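Side-chain contacts in insecticidal crystal protein Cry7Cal (Bacillus thuringiensis, PDB 5ZI1), which kills locusts as a delta-endotoxin that, like its relatives, probably binds gut-cell receptors and inserts into the cell membranes: residues P420-L425 / V457-K462; I21-G26 / I37-E42. All blocks are in the same frame, centred on the assembly; numbering follows the deposited sequence. Where two conformers were deposited one is given.

Contact 1. Residues P420-L425 / V457-K462; sequences PIYGDL and VRPDNK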
loop_
_atom_site.group_PDB
_atom_site.type_symbol
_atom_site.label_atom_id
_atom_site.label_comp_id
_atom_site.label_asym_id
_atom_site.label_seq_id
_atom_site.Cartn_x
_atom_site.Cartn_y
_atom_site.Cartn_z
ATOM N N PRO A 420 16.515 7.814 16.101
ATOM C CA PRO A 420 15.345 7.539 15.261
ATOM C C PRO A 420 14.071 8.131 15.838
ATOM O O PRO A 420 13.950 8.353 17.044
ATOM C CB PRO A 420 15.288 6.010 15.229
ATOM C CG PRO A 420 16.716 5.587 15.436
ATOM C CD PRO A 420 17.240 6.580 16.447
ATOM N N ILE A 421 13.111 8.382 14.949
ATOM C CA ILE A 421 11.867 9.077 15.265
ATOM C C ILE A 421 10.697 8.179 14.878
ATOM O O ILE A 421 10.557 7.800 13.707
ATOM C CB ILE A 421 11.774 10.434 14.542
ATOM C CG1 ILE A 421 13.034 11.269 14.785
ATOM C CG2 ILE A 421 10.509 11.195 14.953
ATOM C CD1 ILE A 421 13.120 12.519 13.937
ATOM N N TYR A 422 9.861 7.852 15.860
ATOM C CA TYR A 422 8.603 7.145 15.647
ATOM C C TYR A 422 7.764 7.813 14.563
ATOM O O TYR A 422 7.462 9.008 14.646
ATOM C CB TYR A 422 7.827 7.123 16.967
ATOM C CG TYR A 422 6.491 6.422 16.972
ATOM C CD1 TYR A 422 6.406 5.059 17.219
ATOM C CD2 TYR A 422 5.305 7.134 16.788
ATOM C CE1 TYR A 422 5.174 4.413 17.258
ATOM C CE2 TYR A 422 4.066 6.497 16.828
ATOM C CZ TYR A 422 4.008 5.139 17.063
ATOM O OH TYR A 422 2.792 4.496 17.103
ATOM N N GLY A 423 7.374 7.030 13.554
ATOM C CA GLY A 423 6.478 7.503 12.525
ATOM C C GLY A 423 7.149 8.079 11.302
ATOM O O GLY A 423 6.463 8.354 10.318
ATOM N N ASP A 424 8.468 8.239 11.319
ATOM C CA ASP A 424 9.209 8.846 10.215
ATOM C C ASP A 424 9.351 7.840 9.073
ATOM O O ASP A 424 10.177 6.923 9.129
ATOM C CB ASP A 424 10.570 9.325 10.718
ATOM C CG ASP A 424 11.357 10.085 9.664
ATOM O OD1 ASP A 424 10.794 10.382 8.581
ATOM O OD2 ASP A 424 12.540 10.395 9.925
ATOM N N LEU A 425 8.560 8.019 8.008
ATOM C CA LEU A 425 8.703 7.164 6.826
ATOM C C LEU A 425 9.999 7.389 6.082
ATOM O O LEU A 425 10.451 6.482 5.385
ATOM C CB LEU A 425 7.563 7.351 5.834
ATOM C CG LEU A 425 6.231 7.194 6.524
ATOM C CD1 LEU A 425 5.472 8.537 6.530
ATOM C CD2 LEU A 425 5.476 6.034 5.889
ATOM N N VAL A 457 -0.248 4.917 7.743
ATOM C CA VAL A 457 -1.420 4.764 8.593
ATOM C C VAL A 457 -1.081 5.245 9.994
ATOM O O VAL A 457 -0.088 4.811 10.592
ATOM C CB VAL A 457 -1.880 3.306 8.632
ATOM C CG1 VAL A 457 -3.230 3.220 9.353
ATOM C CG2 VAL A 457 -1.916 2.743 7.235
ATOM N N ARG A 458 -1.904 6.117 10.521
ATOM C CA ARG A 458 -1.673 6.708 11.808
ATOM C C ARG A 458 -2.659 6.142 12.822
ATOM O O ARG A 458 -3.777 5.766 12.462
ATOM C CB ARG A 458 -1.789 8.230 11.708
ATOM C CG ARG A 458 -0.846 8.841 10.645
ATOM C CD ARG A 458 0.571 8.241 10.751
ATOM N NE ARG A 458 1.063 8.344 12.131
ATOM C CZ ARG A 458 1.979 7.549 12.688
ATOM N NH1 ARG A 458 2.328 7.740 13.962
ATOM N NH2 ARG A 458 2.548 6.570 11.985
ATOM N N PRO A 459 -2.250 5.974 14.082
ATOM C CA PRO A 459 -3.118 5.284 15.049
ATOM C C PRO A 459 -4.200 6.149 15.673
ATOM O O PRO A 459 -5.050 5.605 16.384
ATOM C CB PRO A 459 -2.128 4.775 16.104
ATOM C CG PRO A 459 -0.937 5.660 15.996
ATOM C CD PRO A 459 -0.850 6.045 14.536
ATOM N N ASP A 460 -4.267 7.438 15.333
ATOM C CA ASP A 460 -5.186 8.334 16.027
ATOM C C ASP A 460 -6.448 8.689 15.252
ATOM O O ASP A 460 -7.410 9.150 15.878
ATOM C CB ASP A 460 -4.485 9.645 16.399
ATOM C CG ASP A 460 -3.466 9.465 17.484
ATOM O OD1 ASP A 460 -2.428 10.152 17.429
ATOM O OD2 ASP A 460 -3.703 8.632 18.383
ATOM N N ASN A 461 -6.502 8.477 13.938
ATOM C CA ASN A 461 -7.585 9.037 13.115
ATOM C C ASN A 461 -7.727 10.537 13.369
ATOM O O ASN A 461 -8.825 11.080 13.496
ATOM C CB ASN A 461 -8.913 8.313 13.335
ATOM C CG ASN A 461 -8.941 6.968 12.657
ATOM O OD1 ASN A 461 -8.095 6.693 11.801
ATOM N ND2 ASN A 461 -9.894 6.115 13.034
ATOM N N LYS A 462 -6.586 11.212 13.416
ATOM C CA LYS A 462 -6.556 12.648 13.637
ATOM C C LYS A 462 -7.213 13.394 12.481
ATOM O O LYS A 462 -6.960 13.093 11.309
ATOM C CB LYS A 462 -5.111 13.111 13.817
ATOM C CG LYS A 462 -4.956 14.598 14.081
ATOM C CD LYS A 462 -3.508 14.990 14.349
ATOM C CE LYS A 462 -3.410 16.476 14.664
ATOM N NZ LYS A 462 -2.035 17.007 14.467
#
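Gly423 and Arg458 bring the two loop backbones closest, with 8.2 Å between their CA atoms, at a type II turn running from Ile421 to Asp424. Asp424 N closes that turn onto Ile421 O, and Gly423 takes its third position with a positive phi of 92°, the conformation that suits glycine there. From the second position the Tyr422 ring reaches out across the gap, its CG anti to the backbone N (chi1 -179°). Arg458 comes the other way, its chain folded at chi2 and chi3, and the two side chains pass alongside each other, running opposite ways. Tyr422 CE2 lies 3.6 Å from Arg458 NH1, at the edge of the guanidinium and close to its plane. Ring and guanidinium are turned 77° apart, so this is no flat stack. Both loops belong to the beta-rich part of the delta-endotoxin: 420-425 leads into strand 430-437. The loop 457-462 lies on the connection from strand 448-454 to strand 468-472, where the chain passes from the middle domain to the C-terminal one. The other terminal nitrogen, Arg458 NH2, sits 4.1 Å from Gly423 CA but hydrogen-bonds to Val455 O just upstream, which ties the bent chain back onto its own loop. Pro459 CD stands 3.5 Å above one face of the Arg458 guanidinium, offset toward its rim. Pro459 CG then meets Tyr422 OH at 4.1 Å, a loose van der Waals contact. Pro459 also touches Trp295 of strand 294-306, while Gly423 N is bonded to Tyr428 OH.

Contact 2. Residues I21-G26 / I37-E42; sequences IRTFMG and IGLFTE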
loop_
_atom_site.group_PDB
_atom_site.type_symbol
_atom_site.label_atom_id
_atom_site.label_comp_id
_atom_site.label_asym_id
_atom_site.label_seq_id
_atom_site.Cartn_x
_atom_site.Cartn_y
_atom_site.Cartn_z
ATOM N N ILE A 21 7.168 6.911 -3.420
ATOM C CA ILE A 21 5.803 6.924 -2.903
ATOM C C ILE A 21 5.681 7.944 -1.789
ATOM O O ILE A 21 4.807 8.825 -1.806
ATOM C CB ILE A 21 5.405 5.524 -2.407
ATOM C CG1 ILE A 21 5.511 4.506 -3.539
ATOM C CG2 ILE A 21 4.021 5.537 -1.751
ATOM C CD1 ILE A 21 4.401 4.529 -4.491
ATOM N N ARG A 22 6.580 7.843 -0.812
ATOM C CA ARG A 22 6.546 8.718 0.351
ATOM C C ARG A 22 6.628 10.177 -0.070
ATOM O O ARG A 22 5.886 11.027 0.434
ATOM C CB ARG A 22 7.705 8.355 1.284
ATOM C CG ARG A 22 7.834 9.222 2.511
ATOM C CD ARG A 22 9.261 9.169 3.000
ATOM N NE ARG A 22 10.088 10.064 2.202
ATOM C CZ ARG A 22 11.303 9.764 1.762
ATOM N NH1 ARG A 22 11.835 8.573 2.027
ATOM N NH2 ARG A 22 11.978 10.655 1.045
ATOM N N THR A 23 7.540 10.486 -0.987
ATOM C CA THR A 23 7.652 11.851 -1.485
ATOM C C THR A 23 6.332 12.364 -2.048
ATOM O O THR A 23 5.905 13.474 -1.724
ATOM C CB THR A 23 8.756 11.914 -2.529
ATOM O OG1 THR A 23 9.911 11.262 -2.004
ATOM C CG2 THR A 23 9.080 13.349 -2.887
ATOM N N PHE A 24 5.670 11.575 -2.891
ATOM C CA PHE A 24 4.421 12.049 -3.476
ATOM C C PHE A 24 3.302 12.094 -2.448
ATOM O O PHE A 24 2.454 12.989 -2.495
ATOM C CB PHE A 24 4.033 11.178 -4.666
ATOM C CG PHE A 24 4.780 11.522 -5.909
ATOM C CD1 PHE A 24 4.436 12.650 -6.639
ATOM C CD2 PHE A 24 5.839 10.735 -6.345
ATOM C CE1 PHE A 24 5.128 12.989 -7.785
ATOM C CE2 PHE A 24 6.539 11.066 -7.493
ATOM C CZ PHE A 24 6.177 12.194 -8.219
ATOM N N MET A 25 3.278 11.144 -1.510
ATOM C CA MET A 25 2.295 11.222 -0.431
ATOM C C MET A 25 2.534 12.451 0.441
ATOM O O MET A 25 1.580 13.093 0.903
ATOM C CB MET A 25 2.334 9.955 0.430
ATOM C CG MET A 25 2.048 8.669 -0.303
ATOM S SD MET A 25 1.689 7.298 0.826
ATOM C CE MET A 25 0.268 7.899 1.716
ATOM N N GLY A 26 3.802 12.787 0.690
ATOM C CA GLY A 26 4.089 13.922 1.542
ATOM C C GLY A 26 3.661 15.229 0.918
ATOM O O GLY A 26 3.282 16.165 1.621
ATOM N N ILE A 37 8.469 23.163 -7.363
ATOM C CA ILE A 37 9.829 23.119 -7.887
ATOM C C ILE A 37 10.694 22.193 -7.045
ATOM O O ILE A 37 11.490 21.409 -7.575
ATOM C CB ILE A 37 10.423 24.538 -7.963
ATOM C CG1 ILE A 37 9.794 25.321 -9.124
ATOM C CG2 ILE A 37 11.945 24.476 -8.113
ATOM C CD1 ILE A 37 10.105 26.808 -9.100
ATOM N N GLY A 38 10.535 22.246 -5.724
ATOM C CA GLY A 38 11.287 21.352 -4.863
ATOM C C GLY A 38 10.903 19.900 -5.054
ATOM O O GLY A 38 11.761 19.011 -5.014
ATOM N N LEU A 39 9.610 19.636 -5.266
ATOM C CA LEU A 39 9.181 18.269 -5.542
ATOM C C LEU A 39 9.792 17.753 -6.842
ATOM O O LEU A 39 10.296 16.627 -6.900
ATOM C CB LEU A 39 7.656 18.187 -5.594
ATOM C CG LEU A 39 7.170 16.770 -5.907
ATOM C CD1 LEU A 39 7.667 15.832 -4.836
ATOM C CD2 LEU A 39 5.668 16.679 -6.017
ATOM N N PHE A 40 9.767 18.570 -7.895
ATOM C CA PHE A 40 10.340 18.148 -9.168
ATOM C C PHE A 40 11.823 17.818 -9.018
ATOM O O PHE A 40 12.264 16.721 -9.373
ATOM C CB PHE A 40 10.133 19.229 -10.221
ATOM C CG PHE A 40 8.853 19.090 -11.019
ATOM C CD1 PHE A 40 8.697 18.060 -11.938
ATOM C CD2 PHE A 40 7.822 20.021 -10.876
ATOM C CE1 PHE A 40 7.525 17.944 -12.677
ATOM C CE2 PHE A 40 6.650 19.925 -11.612
ATOM C CZ PHE A 40 6.495 18.889 -12.517
ATOM N N THR A 41 12.613 18.760 -8.487
ATOM C CA THR A 41 14.046 18.522 -8.317
ATOM C C THR A 41 14.310 17.303 -7.443
ATOM O O THR A 41 15.173 16.477 -7.758
ATOM C CB THR A 41 14.725 19.746 -7.711
ATOM O OG1 THR A 41 14.127 20.022 -6.438
ATOM C CG2 THR A 41 14.580 20.958 -8.628
ATOM N N GLU A 42 13.563 17.170 -6.348
ATOM C CA GLU A 42 13.630 15.966 -5.524
ATOM C C GLU A 42 13.350 14.716 -6.352
ATOM O O GLU A 42 14.090 13.725 -6.282
ATOM C CB GLU A 42 12.614 16.092 -4.389
ATOM C CG GLU A 42 12.961 15.433 -3.077
ATOM C CD GLU A 42 12.138 16.004 -1.914
ATOM O OE1 GLU A 42 11.257 16.872 -2.143
ATOM O OE2 GLU A 42 12.379 15.592 -0.762
HETATM O O HOH W 1 12.015 12.918 -1.224
#
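Thr23 faces Leu39 across two antiparallel helices; the axes of the two short segments approach to 11.1 Å, at 175°. The Thr23 CB points toward helix 33-47 and divides there into a methyl and a hydroxyl with different tasks. CG2, set anti to the backbone N, is pushed against Leu39 CD1 at 3.5 Å, tighter than carbon atoms usually pack. The same methyl also lies 4.2 Å from Glu42 CD, one turn further along the facing helix. OG1, beside the backbone N, has a hydrogen bond with Ser19 O of its own helix and also receives one from a water 2.8 Å away. That water donates a second bond to Glu42 OE2 at 2.7 Å, so hydroxyl and carboxylate are joined through it although they do not bond directly. Arg22 NH2 gives the water a third bond, a weak one. These are the first two helices modelled of the N-terminal helical domain, the bundle that in delta-endotoxins is held responsible for membrane insertion. Leu39 serves two partners: with CG anti to the backbone N (chi1 179°), CD1 goes to the threonine while CD2 approaches Phe24 CE1 at 4.1 Å. The Leu39 side chain lies roughly perpendicular to that of Phe24. Phe24 also rests on Asn149 and Leu150 of helix 141-165, and Leu39 on Phe153 of that same helix. Arg22 NH2 and Glu42 OE2, of opposite charge, are 5.3 Å apart; the water links them only weakly on the arginine side, and Arg22 NH2 also has a long, weak ion pair with Glu426.

How the contacts relate
Starting from the N terminus of this chain, the toxin portion of a longer protein, helix 13-26 turns back and closes contact 2 on helix 33-47 over a short hairpin with just ten residues between the segments. The chain then winds through the rest of the helical bundle and the first sheets of the middle domain before contact 1 opens. Contact 1 spans 31 residues, among them strands 430-437 and 448-454, and ties a middle-domain loop to the connection entering the C-terminal domain. The two closures follow in series, neither nested nor crossed. Their centres lie 19 Å apart, yet they meet: Leu425 C packs on Arg22 CD at 3.6 Å, joining the helical bundle to the middle-domain loop.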